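Local coordinates for protein tyrosinase (Burkholderia thailandensis, PDB 5ZRD) that probably oxidises monophenols and the catechols they yield, using a dicopper centre that activates molecular oxygen, at residues R9-V14 / K100-L105; E30-A35 / S113-D118; W93-V98 / I390-Q395; H319-D324 / F398-G403. All coordinates share one frame; numbering follows the deposited sequence.

Contact 1. Residues R9-V14 / K100-L105; sequences RVRRSV and KLEEAL
Two arginines close on one carboxylate: Glu102, reaching out from its helix, is held between the guanidinium groups of Arg9 and Arg11. Arg9 comes end-on, with NH1 2.9 Å from Glu102 OE2 and NH2 3.0 Å from Glu102 OE1. Arg11 comes side-on, NE lying 3.1 Å from Glu102 OE2 while its NH2 makes a nearly straight bond of 2.9 Å to Glu102 OE1. Each oxygen thus takes two arginine hydrogens, the arginines arriving on opposite faces of the carboxylate, and OE2 takes a third donor, the backbone N of Met114. All four arginine donors stand well out of the carboxylate plane, which is turned 89° from the guanidinium of Arg9 and 71° from that of Arg11. Gripped from both faces, the carboxylate has little freedom to rotate, and the positive pair probably stabilises its charge in this buried setting. Glutamate suits the place because its chain, extended beyond CG, carries the charge clear of the helix; Arg11 is likewise extended from CG to NE, whereas a bend at chi3 (-80°) brings NH1 and NH2 of Arg9 round to the acid. Further out, Ser113 OG bonds Arg9 NH1, and Arg11 NH1 reaches Tyr400 OH. The network ties strand 9-11, which pairs in parallel with strand 398-400, to helix 90-108, whose Leu101 and Leu105 pack on helix 27-41, Leu101 also on Phe317 of helix 315-334.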
# COMPACT_ATOMS: atom_id res chain seq x y z
N ARG A 9 -17.51 -44.38 -19.80
CA ARG A 9 -18.22 -43.56 -20.82
C ARG A 9 -17.25 -43.13 -21.94
O ARG A 9 -16.07 -42.88 -21.69
CB ARG A 9 -18.73 -42.24 -20.26
CG ARG A 9 -19.82 -42.36 -19.20
CD ARG A 9 -20.43 -40.99 -18.98
NE ARG A 9 -19.56 -40.23 -18.10
CZ ARG A 9 -18.68 -39.31 -18.50
NH1 ARG A 9 -18.62 -38.91 -19.77
NH2 ARG A 9 -17.89 -38.78 -17.59
N VAL A 10 -17.77 -43.01 -23.14
CA VAL A 10 -16.97 -42.72 -24.30
C VAL A 10 -17.28 -41.30 -24.80
O VAL A 10 -18.30 -41.09 -25.41
CB VAL A 10 -17.21 -43.75 -25.42
CG1 VAL A 10 -16.26 -43.53 -26.58
CG2 VAL A 10 -17.09 -45.17 -24.88
N ARG A 11 -16.34 -40.38 -24.56
CA ARG A 11 -16.31 -39.05 -25.21
C ARG A 11 -16.04 -39.25 -26.69
O ARG A 11 -15.05 -39.87 -27.02
CB ARG A 11 -15.23 -38.14 -24.60
CG ARG A 11 -15.65 -37.54 -23.27
CD ARG A 11 -14.71 -36.52 -22.70
NE ARG A 11 -15.10 -36.13 -21.36
CZ ARG A 11 -14.37 -35.31 -20.59
NH1 ARG A 11 -13.22 -34.83 -21.04
NH2 ARG A 11 -14.78 -34.98 -19.37
N ARG A 12 -16.93 -38.73 -27.55
CA ARG A 12 -16.85 -38.98 -28.98
C ARG A 12 -16.64 -37.66 -29.77
O ARG A 12 -16.84 -36.53 -29.27
CB ARG A 12 -18.10 -39.70 -29.48
CG ARG A 12 -18.25 -41.12 -28.98
CD ARG A 12 -19.28 -41.92 -29.76
NE ARG A 12 -19.40 -43.30 -29.27
CZ ARG A 12 -18.45 -44.24 -29.36
NH1 ARG A 12 -17.40 -44.07 -30.16
NH2 ARG A 12 -18.55 -45.35 -28.65
N SER A 13 -16.20 -37.83 -31.00
CA SER A 13 -15.98 -36.71 -31.90
C SER A 13 -17.32 -36.04 -32.23
O SER A 13 -18.26 -36.72 -32.65
CB SER A 13 -15.28 -37.15 -33.15
OG SER A 13 -15.42 -36.18 -34.17
N VAL A 14 -17.38 -34.71 -32.08
CA VAL A 14 -18.58 -33.93 -32.35
C VAL A 14 -18.98 -34.12 -33.82
O VAL A 14 -20.16 -34.18 -34.15
CB VAL A 14 -18.42 -32.44 -31.99
CG1 VAL A 14 -18.07 -31.57 -33.18
CG2 VAL A 14 -19.68 -31.90 -31.33
N LYS A 100 -15.68 -31.05 -14.96
CA LYS A 100 -16.63 -30.35 -14.11
C LYS A 100 -17.80 -29.76 -14.93
O LYS A 100 -18.98 -29.81 -14.50
CB LYS A 100 -15.89 -29.29 -13.29
CG LYS A 100 -15.27 -29.81 -11.99
CD LYS A 100 -16.27 -30.56 -11.12
CE LYS A 100 -15.70 -31.01 -9.79
NZ LYS A 100 -16.70 -31.78 -9.01
N LEU A 101 -17.53 -29.26 -16.12
CA LEU A 101 -18.63 -28.77 -16.96
C LEU A 101 -19.47 -29.97 -17.41
O LEU A 101 -20.67 -29.89 -17.55
CB LEU A 101 -18.11 -27.98 -18.17
CG LEU A 101 -19.21 -27.61 -19.16
CD1 LEU A 101 -19.12 -26.15 -19.56
CD2 LEU A 101 -19.18 -28.53 -20.38
N GLU A 102 -18.80 -31.05 -17.71
CA GLU A 102 -19.51 -32.26 -18.08
C GLU A 102 -20.37 -32.74 -16.90
O GLU A 102 -21.44 -33.26 -17.14
CB GLU A 102 -18.49 -33.32 -18.50
CG GLU A 102 -19.10 -34.54 -19.15
CD GLU A 102 -18.10 -35.64 -19.44
OE1 GLU A 102 -17.31 -35.99 -18.48
OE2 GLU A 102 -18.12 -36.15 -20.59
N GLU A 103 -19.94 -32.56 -15.65
CA GLU A 103 -20.79 -32.97 -14.48
C GLU A 103 -22.08 -32.14 -14.48
O GLU A 103 -23.15 -32.66 -14.22
CB GLU A 103 -20.07 -32.80 -13.13
CG GLU A 103 -19.28 -34.02 -12.69
CD GLU A 103 -18.72 -33.98 -11.27
OE1 GLU A 103 -18.60 -32.87 -10.72
OE2 GLU A 103 -18.41 -35.06 -10.72
N ALA A 104 -21.95 -30.85 -14.82
CA ALA A 104 -23.06 -29.92 -14.99
C ALA A 104 -23.96 -30.33 -16.16
O ALA A 104 -25.17 -30.27 -16.02
CB ALA A 104 -22.54 -28.53 -15.22
N LEU A 105 -23.42 -30.72 -17.30
CA LEU A 105 -24.31 -31.13 -18.37
C LEU A 105 -25.15 -32.33 -17.89
O LEU A 105 -26.30 -32.51 -18.32
CB LEU A 105 -23.54 -31.49 -19.65
CG LEU A 105 -22.74 -30.38 -20.34
CD1 LEU A 105 -21.96 -30.98 -21.49
CD2 LEU A 105 -23.64 -29.27 -20.88

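Contact 2. Residues E30-A35 / S113-D118; sequences EDLVRA and SMPFWD
The five-membered ring of Pro115 meets Leu32 through its CG and CD atoms, each taking one of the leucine's two methyl groups. Leu32 CD1 lies 3.4 Å from Pro115 CD, tighter than usual carbon contact, and Leu32 CD2 stands 3.6 Å from Pro115 CG. The planar groups farther off meet partners at their edges, Phe116 with Asp118 OD2 and the Arg34 guanidinium with Asp31 OD1 in a long ion pair, while Arg34 NH1 makes its salt bridge to Asp141. In Leu32, chi1 of -179° carries CG out from the helix, and chi2 of 73° turns both methyls to the proline, so that the two side chains reach toward each other. The contact joins helix 27-41 to the irregular chain that leaves helix 90-108, the helix bearing the copper ligand His94. Proline suits such a chain, since its ring lacks an N-H that would need a partner and offers an apolar surface to the leucine. Leu32 CD1 also lies 3.9 Å from the carbonyl oxygen Ser113 O, while the Ser113 hydroxyl turns elsewhere, to Arg9. Phe318 of helix 315-334 packs on Pro115 and on Met114, and Leu105 of helix 90-108 touches both Met114 and Ala35.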
# COMPACT_ATOMS: atom_id res chain seq x y z
N GLU A 30 -29.02 -34.49 -29.81
CA GLU A 30 -30.11 -33.83 -29.10
C GLU A 30 -29.82 -33.80 -27.59
O GLU A 30 -30.06 -32.77 -26.88
CB GLU A 30 -31.44 -34.53 -29.40
CG GLU A 30 -32.04 -34.15 -30.75
CD GLU A 30 -33.21 -35.01 -31.20
OE1 GLU A 30 -33.83 -34.70 -32.24
OE2 GLU A 30 -33.51 -35.99 -30.50
N ASP A 31 -29.28 -34.89 -27.05
CA ASP A 31 -28.98 -34.89 -25.60
C ASP A 31 -27.95 -33.80 -25.24
O ASP A 31 -28.08 -33.07 -24.24
CB ASP A 31 -28.46 -36.25 -25.14
CG ASP A 31 -29.53 -37.34 -25.14
OD1 ASP A 31 -30.75 -37.04 -25.03
OD2 ASP A 31 -29.13 -38.52 -25.23
N LEU A 32 -26.91 -33.73 -26.06
CA LEU A 32 -25.86 -32.74 -25.86
C LEU A 32 -26.47 -31.34 -25.92
O LEU A 32 -26.28 -30.56 -24.99
CB LEU A 32 -24.77 -32.92 -26.93
CG LEU A 32 -23.61 -31.93 -26.78
CD1 LEU A 32 -22.75 -32.28 -25.58
CD2 LEU A 32 -22.80 -31.84 -28.06
N VAL A 33 -27.21 -31.03 -26.99
CA VAL A 33 -27.82 -29.70 -27.12
C VAL A 33 -28.76 -29.45 -25.94
O VAL A 33 -28.69 -28.39 -25.31
CB VAL A 33 -28.52 -29.51 -28.48
CG1 VAL A 33 -29.43 -28.29 -28.47
CG2 VAL A 33 -27.52 -29.40 -29.63
N ARG A 34 -29.58 -30.44 -25.60
CA ARG A 34 -30.56 -30.26 -24.52
C ARG A 34 -29.83 -29.95 -23.22
O ARG A 34 -30.31 -29.16 -22.45
CB ARG A 34 -31.47 -31.48 -24.36
CG ARG A 34 -32.39 -31.44 -23.15
CD ARG A 34 -33.26 -32.68 -22.99
NE ARG A 34 -34.29 -32.72 -24.01
CZ ARG A 34 -34.30 -33.52 -25.07
NH1 ARG A 34 -35.28 -33.39 -25.95
NH2 ARG A 34 -33.35 -34.44 -25.25
N ALA A 35 -28.68 -30.60 -22.98
CA ALA A 35 -27.88 -30.38 -21.75
C ALA A 35 -27.29 -28.97 -21.73
O ALA A 35 -27.22 -28.31 -20.68
CB ALA A 35 -26.77 -31.41 -21.68
N SER A 113 -22.19 -37.23 -22.30
CA SER A 113 -20.73 -37.04 -22.45
C SER A 113 -20.42 -35.81 -23.31
O SER A 113 -21.03 -35.55 -24.38
CB SER A 113 -20.07 -38.28 -23.05
OG SER A 113 -20.13 -39.36 -22.13
N MET A 114 -19.40 -35.09 -22.85
CA MET A 114 -18.92 -33.94 -23.57
C MET A 114 -18.05 -34.43 -24.73
O MET A 114 -17.04 -35.05 -24.50
CB MET A 114 -18.09 -33.05 -22.63
CG MET A 114 -17.55 -31.80 -23.29
SD MET A 114 -18.85 -30.65 -23.82
CE MET A 114 -18.06 -29.96 -25.27
N PRO A 115 -18.46 -34.16 -25.97
CA PRO A 115 -17.65 -34.62 -27.08
C PRO A 115 -16.50 -33.64 -27.35
O PRO A 115 -16.42 -32.60 -26.68
CB PRO A 115 -18.59 -34.61 -28.30
CG PRO A 115 -19.58 -33.54 -27.97
CD PRO A 115 -19.66 -33.45 -26.46
N PHE A 116 -15.66 -34.01 -28.32
CA PHE A 116 -14.48 -33.22 -28.67
C PHE A 116 -14.62 -32.75 -30.12
O PHE A 116 -15.06 -33.48 -31.01
CB PHE A 116 -13.17 -33.99 -28.45
CG PHE A 116 -13.04 -35.31 -29.17
CD1 PHE A 116 -13.45 -36.49 -28.56
CD2 PHE A 116 -12.45 -35.39 -30.42
CE1 PHE A 116 -13.33 -37.72 -29.21
CE2 PHE A 116 -12.32 -36.62 -31.06
CZ PHE A 116 -12.76 -37.78 -30.46
N TRP A 117 -14.24 -31.51 -30.36
CA TRP A 117 -13.99 -31.06 -31.72
C TRP A 117 -12.64 -31.60 -32.15
O TRP A 117 -11.61 -31.13 -31.69
CB TRP A 117 -14.02 -29.53 -31.84
CG TRP A 117 -13.51 -29.03 -33.16
CD1 TRP A 117 -13.51 -29.67 -34.37
CD2 TRP A 117 -12.95 -27.74 -33.40
NE1 TRP A 117 -12.96 -28.87 -35.33
CE2 TRP A 117 -12.65 -27.66 -34.78
CE3 TRP A 117 -12.71 -26.64 -32.59
CZ2 TRP A 117 -12.06 -26.54 -35.35
CZ3 TRP A 117 -12.12 -25.53 -33.16
CH2 TRP A 117 -11.81 -25.48 -34.52
N ASP A 118 -12.69 -32.60 -33.01
CA ASP A 118 -11.49 -33.18 -33.56
C ASP A 118 -10.86 -32.23 -34.59
O ASP A 118 -11.17 -32.29 -35.77
CB ASP A 118 -11.76 -34.56 -34.19
CG ASP A 118 -10.47 -35.33 -34.46
OD1 ASP A 118 -9.36 -34.72 -34.51
OD2 ASP A 118 -10.57 -36.55 -34.65

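Contact 3. Residues W93-V98 / I390-Q395; sequences WHRMYV and INIERQ. With CU (copper (II) ion), chain J.
Arg95 and Ile392 bring the two backbones closest, CA to CA 9.0 Å: residues 93-98 form regular helix, while 390-395 run from a turn into a short, weakly bonded one. Asn391 is the N-cap of that short helix. Its OD1 takes a bond of 2.9 Å from Arg394 N, met from above the carbonyl plane, and a weaker one from Glu393 N. Asn391 N in turn gives a nearly straight bond of 2.9 Å to Gln395 OE1, so side chains close the first turn of the short helix. Across the contact, the methyl Ile392 CG2 sits over the centre of one guanidinium face of Arg95, 3.4 Å from Arg95 NE and 3.5 Å from Arg95 CZ. A branched aliphatic chain suits that face, where the N-H groups do not point. They work instead at the rim: NE pairs with Asp324, NH1 bonds Cys389 O and Gln331 OE1, and Ile390 O lies near the guanidinium plane, 3.2 Å from Arg95 NH1. A bend at chi3 (-78°) sets the guanidinium flat beneath the methyl, the two side chains crossing at about a right angle. One residue earlier His94 NE2 binds copper at 2.2 Å, with His57 and His85 completing the protein ligands. Ile392 rests on Trp328 and strand 398-400, so the short helix lies against helices 90-108 and 315-334, which carry the copper ligands His94 and His320.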
# COMPACT_ATOMS: atom_id res chain seq x y z
N TRP A 93 -5.38 -29.12 -14.99
CA TRP A 93 -6.39 -28.17 -14.57
C TRP A 93 -7.51 -28.18 -15.59
O TRP A 93 -8.68 -28.22 -15.18
CB TRP A 93 -5.85 -26.75 -14.36
CG TRP A 93 -6.89 -25.85 -13.78
CD1 TRP A 93 -7.16 -25.66 -12.46
CD2 TRP A 93 -7.86 -25.08 -14.51
NE1 TRP A 93 -8.20 -24.78 -12.32
CE2 TRP A 93 -8.67 -24.43 -13.56
CE3 TRP A 93 -8.14 -24.88 -15.87
CZ2 TRP A 93 -9.73 -23.60 -13.91
CZ3 TRP A 93 -9.18 -24.06 -16.22
CH2 TRP A 93 -9.96 -23.42 -15.25
N HIS A 94 -7.14 -28.10 -16.87
CA HIS A 94 -8.18 -28.04 -17.91
C HIS A 94 -8.89 -29.39 -17.98
O HIS A 94 -10.04 -29.40 -18.32
CB HIS A 94 -7.64 -27.62 -19.27
CG HIS A 94 -7.27 -26.19 -19.27
ND1 HIS A 94 -6.12 -25.78 -18.71
CD2 HIS A 94 -7.92 -25.09 -19.69
CE1 HIS A 94 -6.06 -24.46 -18.78
NE2 HIS A 94 -7.14 -24.01 -19.41
N ARG A 95 -8.21 -30.49 -17.64
CA ARG A 95 -8.88 -31.79 -17.61
C ARG A 95 -10.05 -31.73 -16.64
O ARG A 95 -11.15 -32.18 -16.97
CB ARG A 95 -7.91 -32.91 -17.21
CG ARG A 95 -8.53 -34.29 -17.00
CD ARG A 95 -7.47 -35.38 -17.02
NE ARG A 95 -7.06 -35.69 -18.39
CZ ARG A 95 -6.09 -36.51 -18.74
NH1 ARG A 95 -5.43 -37.19 -17.83
NH2 ARG A 95 -5.84 -36.69 -20.03
N MET A 96 -9.81 -31.18 -15.46
CA MET A 96 -10.83 -31.13 -14.47
C MET A 96 -11.90 -30.11 -14.87
O MET A 96 -13.11 -30.32 -14.62
CB MET A 96 -10.24 -30.79 -13.10
CG MET A 96 -9.44 -31.93 -12.52
SD MET A 96 -10.33 -33.50 -12.55
CE MET A 96 -11.83 -32.98 -11.70
N TYR A 97 -11.47 -29.03 -15.53
CA TYR A 97 -12.41 -27.98 -15.94
C TYR A 97 -13.45 -28.59 -16.86
O TYR A 97 -14.66 -28.36 -16.68
CB TYR A 97 -11.71 -26.80 -16.61
CG TYR A 97 -12.52 -25.55 -16.87
CD1 TYR A 97 -13.67 -25.24 -16.17
CD2 TYR A 97 -12.07 -24.64 -17.80
CE1 TYR A 97 -14.38 -24.07 -16.39
CE2 TYR A 97 -12.73 -23.44 -18.00
CZ TYR A 97 -13.89 -23.16 -17.31
OH TYR A 97 -14.54 -22.00 -17.55
N VAL A 98 -12.98 -29.37 -17.80
CA VAL A 98 -13.88 -29.93 -18.80
C VAL A 98 -14.80 -30.94 -18.11
O VAL A 98 -15.98 -31.05 -18.43
CB VAL A 98 -13.12 -30.63 -19.93
CG1 VAL A 98 -14.10 -31.29 -20.89
CG2 VAL A 98 -12.22 -29.67 -20.67
N ILE A 390 -5.02 -38.40 -13.29
CA ILE A 390 -4.01 -38.93 -14.21
C ILE A 390 -4.66 -39.92 -15.18
O ILE A 390 -4.49 -39.85 -16.41
CB ILE A 390 -2.83 -39.52 -13.41
CG1 ILE A 390 -2.25 -38.44 -12.48
CG2 ILE A 390 -1.78 -40.09 -14.36
CD1 ILE A 390 -1.11 -38.89 -11.63
N ASN A 391 -5.44 -40.85 -14.67
CA ASN A 391 -5.97 -41.87 -15.51
C ASN A 391 -7.46 -41.61 -15.68
O ASN A 391 -8.24 -41.83 -14.74
CB ASN A 391 -5.74 -43.27 -14.93
CG ASN A 391 -6.22 -44.35 -15.88
OD1 ASN A 391 -7.29 -44.24 -16.46
ND2 ASN A 391 -5.40 -45.37 -16.07
N ILE A 392 -7.84 -41.16 -16.87
CA ILE A 392 -9.24 -40.76 -17.02
C ILE A 392 -10.18 -41.98 -16.87
O ILE A 392 -11.31 -41.78 -16.46
CB ILE A 392 -9.49 -40.01 -18.35
CG1 ILE A 392 -9.15 -40.87 -19.56
CG2 ILE A 392 -8.78 -38.67 -18.38
CD1 ILE A 392 -9.57 -40.26 -20.88
N GLU A 393 -9.77 -43.20 -17.25
CA GLU A 393 -10.66 -44.39 -17.22
C GLU A 393 -10.81 -44.86 -15.75
O GLU A 393 -11.92 -44.90 -15.23
CB GLU A 393 -10.11 -45.49 -18.13
CG GLU A 393 -10.05 -45.10 -19.59
CD GLU A 393 -9.32 -46.06 -20.54
OE1 GLU A 393 -8.49 -46.87 -20.06
OE2 GLU A 393 -9.57 -45.99 -21.79
N ARG A 394 -9.70 -45.05 -15.04
CA ARG A 394 -9.73 -45.59 -13.66
C ARG A 394 -10.17 -44.54 -12.65
O ARG A 394 -10.75 -44.92 -11.66
CB ARG A 394 -8.37 -46.15 -13.22
CG ARG A 394 -7.79 -47.18 -14.17
CD ARG A 394 -6.45 -47.75 -13.73
NE ARG A 394 -6.01 -48.75 -14.71
CZ ARG A 394 -6.50 -49.99 -14.84
NH1 ARG A 394 -7.15 -50.58 -13.84
NH2 ARG A 394 -6.32 -50.64 -15.99
N GLN A 395 -9.85 -43.26 -12.82
CA GLN A 395 -10.19 -42.31 -11.75
C GLN A 395 -11.44 -41.47 -12.10
O GLN A 395 -12.10 -40.97 -11.18
CB GLN A 395 -8.99 -41.42 -11.43
CG GLN A 395 -7.79 -42.16 -10.86
CD GLN A 395 -6.56 -41.27 -10.82
OE1 GLN A 395 -5.93 -40.98 -11.84
NE2 GLN A 395 -6.21 -40.79 -9.64
CU CU J . -7.31 -21.91 -19.90

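Contact 4. Residues H319-D324 / F398-G403; sequences HHCNVD and FTYGPG. With CU (copper (II) ion), chain K.
Helix 315-334 carries part of the type 3 dicopper centre: His320 NE2 binds one copper at 1.9 Å, with His277 and His281 supplying its other histidines. One turn further on, Asp324 faces strand 398-400, whose short axis lies 10.5 Å off and nearly perpendicular, at 88°. Tyr400 spans the gap, and its hydroxyl donates a short bond of 2.5 Å from Tyr400 OH to Asp324 OD2, using the anti lone pair of that oxygen. Side chains of the two cross at about a right angle, with carboxylate and ring planes 67° apart. Asp324 carries its CG anti to the backbone N (chi1 -167°), which swings the acid off the helix toward the tyrosine. Cys321 joins at the ring edge, SG lying 3.6 Å from Tyr400 CE1, a sulfur-aromatic contact; its small, polarisable sulfur can lie there while the tyrosine hydroxyl reaches Asp324. Phe398 also turns its edge to the acid, Phe398 CZ being 3.9 Å from Asp324 OD2, a direction in which ring hydrogens are slightly positive. Tyrosine suits its place by handling both roles of a hydroxyl: OH gives its proton to Asp324 while accepting from Arg11. With OD1 committed to Arg95, Asp324 has both oxygens engaged, which fixes its rotation, and the nearby arginines would be expected to favour its charged form.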
# COMPACT_ATOMS: atom_id res chain seq x y z
N HIS A 319 -13.11 -27.53 -27.78
CA HIS A 319 -11.71 -27.40 -28.07
C HIS A 319 -10.87 -28.06 -26.97
O HIS A 319 -9.96 -28.83 -27.26
CB HIS A 319 -11.35 -25.92 -28.18
CG HIS A 319 -9.90 -25.64 -28.03
ND1 HIS A 319 -8.96 -26.12 -28.91
CD2 HIS A 319 -9.23 -24.94 -27.10
CE1 HIS A 319 -7.77 -25.68 -28.55
NE2 HIS A 319 -7.91 -24.99 -27.41
N HIS A 320 -11.15 -27.68 -25.74
CA HIS A 320 -10.42 -28.18 -24.62
C HIS A 320 -10.69 -29.66 -24.38
O HIS A 320 -9.85 -30.31 -23.77
CB HIS A 320 -10.68 -27.37 -23.36
CG HIS A 320 -9.61 -26.35 -23.15
ND1 HIS A 320 -8.39 -26.69 -22.64
CD2 HIS A 320 -9.55 -25.04 -23.46
CE1 HIS A 320 -7.62 -25.63 -22.62
NE2 HIS A 320 -8.32 -24.60 -23.09
N CYS A 321 -11.77 -30.21 -24.91
CA CYS A 321 -11.97 -31.66 -24.81
C CYS A 321 -11.01 -32.33 -25.81
O CYS A 321 -10.42 -33.40 -25.55
CB CYS A 321 -13.44 -32.00 -24.99
SG CYS A 321 -13.86 -33.76 -24.86
N ASN A 322 -10.78 -31.65 -26.93
CA ASN A 322 -9.78 -32.17 -27.86
C ASN A 322 -8.36 -32.04 -27.29
O ASN A 322 -7.56 -32.89 -27.51
CB ASN A 322 -9.86 -31.48 -29.22
CG ASN A 322 -9.05 -32.25 -30.24
OD1 ASN A 322 -9.34 -33.43 -30.49
ND2 ASN A 322 -8.05 -31.59 -30.80
N VAL A 323 -8.06 -30.98 -26.57
CA VAL A 323 -6.75 -30.82 -25.99
C VAL A 323 -6.54 -31.92 -24.94
O VAL A 323 -5.43 -32.43 -24.73
CB VAL A 323 -6.62 -29.41 -25.39
CG1 VAL A 323 -5.34 -29.24 -24.59
CG2 VAL A 323 -6.69 -28.37 -26.49
N ASP A 324 -7.63 -32.29 -24.27
CA ASP A 324 -7.56 -33.30 -23.21
C ASP A 324 -7.36 -34.66 -23.85
O ASP A 324 -6.64 -35.48 -23.32
CB ASP A 324 -8.85 -33.31 -22.40
CG ASP A 324 -8.72 -34.10 -21.11
OD1 ASP A 324 -7.79 -33.77 -20.34
OD2 ASP A 324 -9.57 -35.02 -20.89
N PHE A 398 -14.20 -42.23 -17.70
CA PHE A 398 -14.44 -42.00 -19.15
C PHE A 398 -13.16 -42.22 -19.97
O PHE A 398 -12.05 -42.29 -19.45
CB PHE A 398 -15.01 -40.59 -19.35
CG PHE A 398 -14.01 -39.47 -19.30
CD1 PHE A 398 -13.29 -39.11 -20.45
CD2 PHE A 398 -13.77 -38.78 -18.14
CE1 PHE A 398 -12.36 -38.09 -20.41
CE2 PHE A 398 -12.85 -37.74 -18.11
CZ PHE A 398 -12.12 -37.42 -19.23
N THR A 399 -13.36 -42.32 -21.26
CA THR A 399 -12.31 -42.53 -22.21
C THR A 399 -12.65 -41.74 -23.48
O THR A 399 -13.75 -41.16 -23.61
CB THR A 399 -12.18 -44.01 -22.55
OG1 THR A 399 -10.89 -44.23 -23.14
CG2 THR A 399 -13.28 -44.48 -23.47
N TYR A 400 -11.71 -41.72 -24.41
CA TYR A 400 -11.84 -40.99 -25.66
C TYR A 400 -12.10 -42.05 -26.71
O TYR A 400 -11.42 -43.04 -26.76
CB TYR A 400 -10.63 -40.09 -25.96
CG TYR A 400 -10.68 -38.81 -25.16
CD1 TYR A 400 -11.57 -37.80 -25.50
CD2 TYR A 400 -9.96 -38.65 -23.99
CE1 TYR A 400 -11.69 -36.64 -24.74
CE2 TYR A 400 -10.08 -37.51 -23.21
CZ TYR A 400 -10.94 -36.49 -23.59
OH TYR A 400 -11.11 -35.38 -22.83
N GLY A 401 -13.14 -41.83 -27.49
CA GLY A 401 -13.34 -42.64 -28.64
C GLY A 401 -12.20 -42.42 -29.61
O GLY A 401 -11.27 -41.73 -29.31
N PRO A 402 -12.30 -43.03 -30.77
CA PRO A 402 -11.30 -42.90 -31.79
C PRO A 402 -11.32 -41.52 -32.46
O PRO A 402 -12.39 -40.96 -32.71
CB PRO A 402 -11.68 -43.98 -32.83
CG PRO A 402 -13.19 -44.14 -32.64
CD PRO A 402 -13.38 -43.96 -31.15
N GLY A 403 -10.14 -41.01 -32.77
CA GLY A 403 -10.01 -39.81 -33.58
C GLY A 403 -8.61 -39.62 -34.12
O GLY A 403 -7.73 -40.44 -33.89
CU CU K . -7.66 -23.03 -23.86

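All four contacts gather on one side of the dicopper centre, where contact 3 supplies a ligand to one ion and contact 4 to the other, the coppers being 4.1 Å apart. An ion pair joins these two contacts, Arg95 NE to Asp324 OD1 at 2.8 Å; Arg95 directly follows His94, and Asp324 comes about one turn after His320. Contact 1 meets contact 4 through the small parallel sheet, with Arg9 O 2.8 Å from Thr399 N, and its Arg11 side chain is about 8 Å from that of His320. Contact 2 lies furthest from the coppers; its centre is about 7 Å from that of contact 1, and Val14 N lies 2.8 Å from Phe116 O.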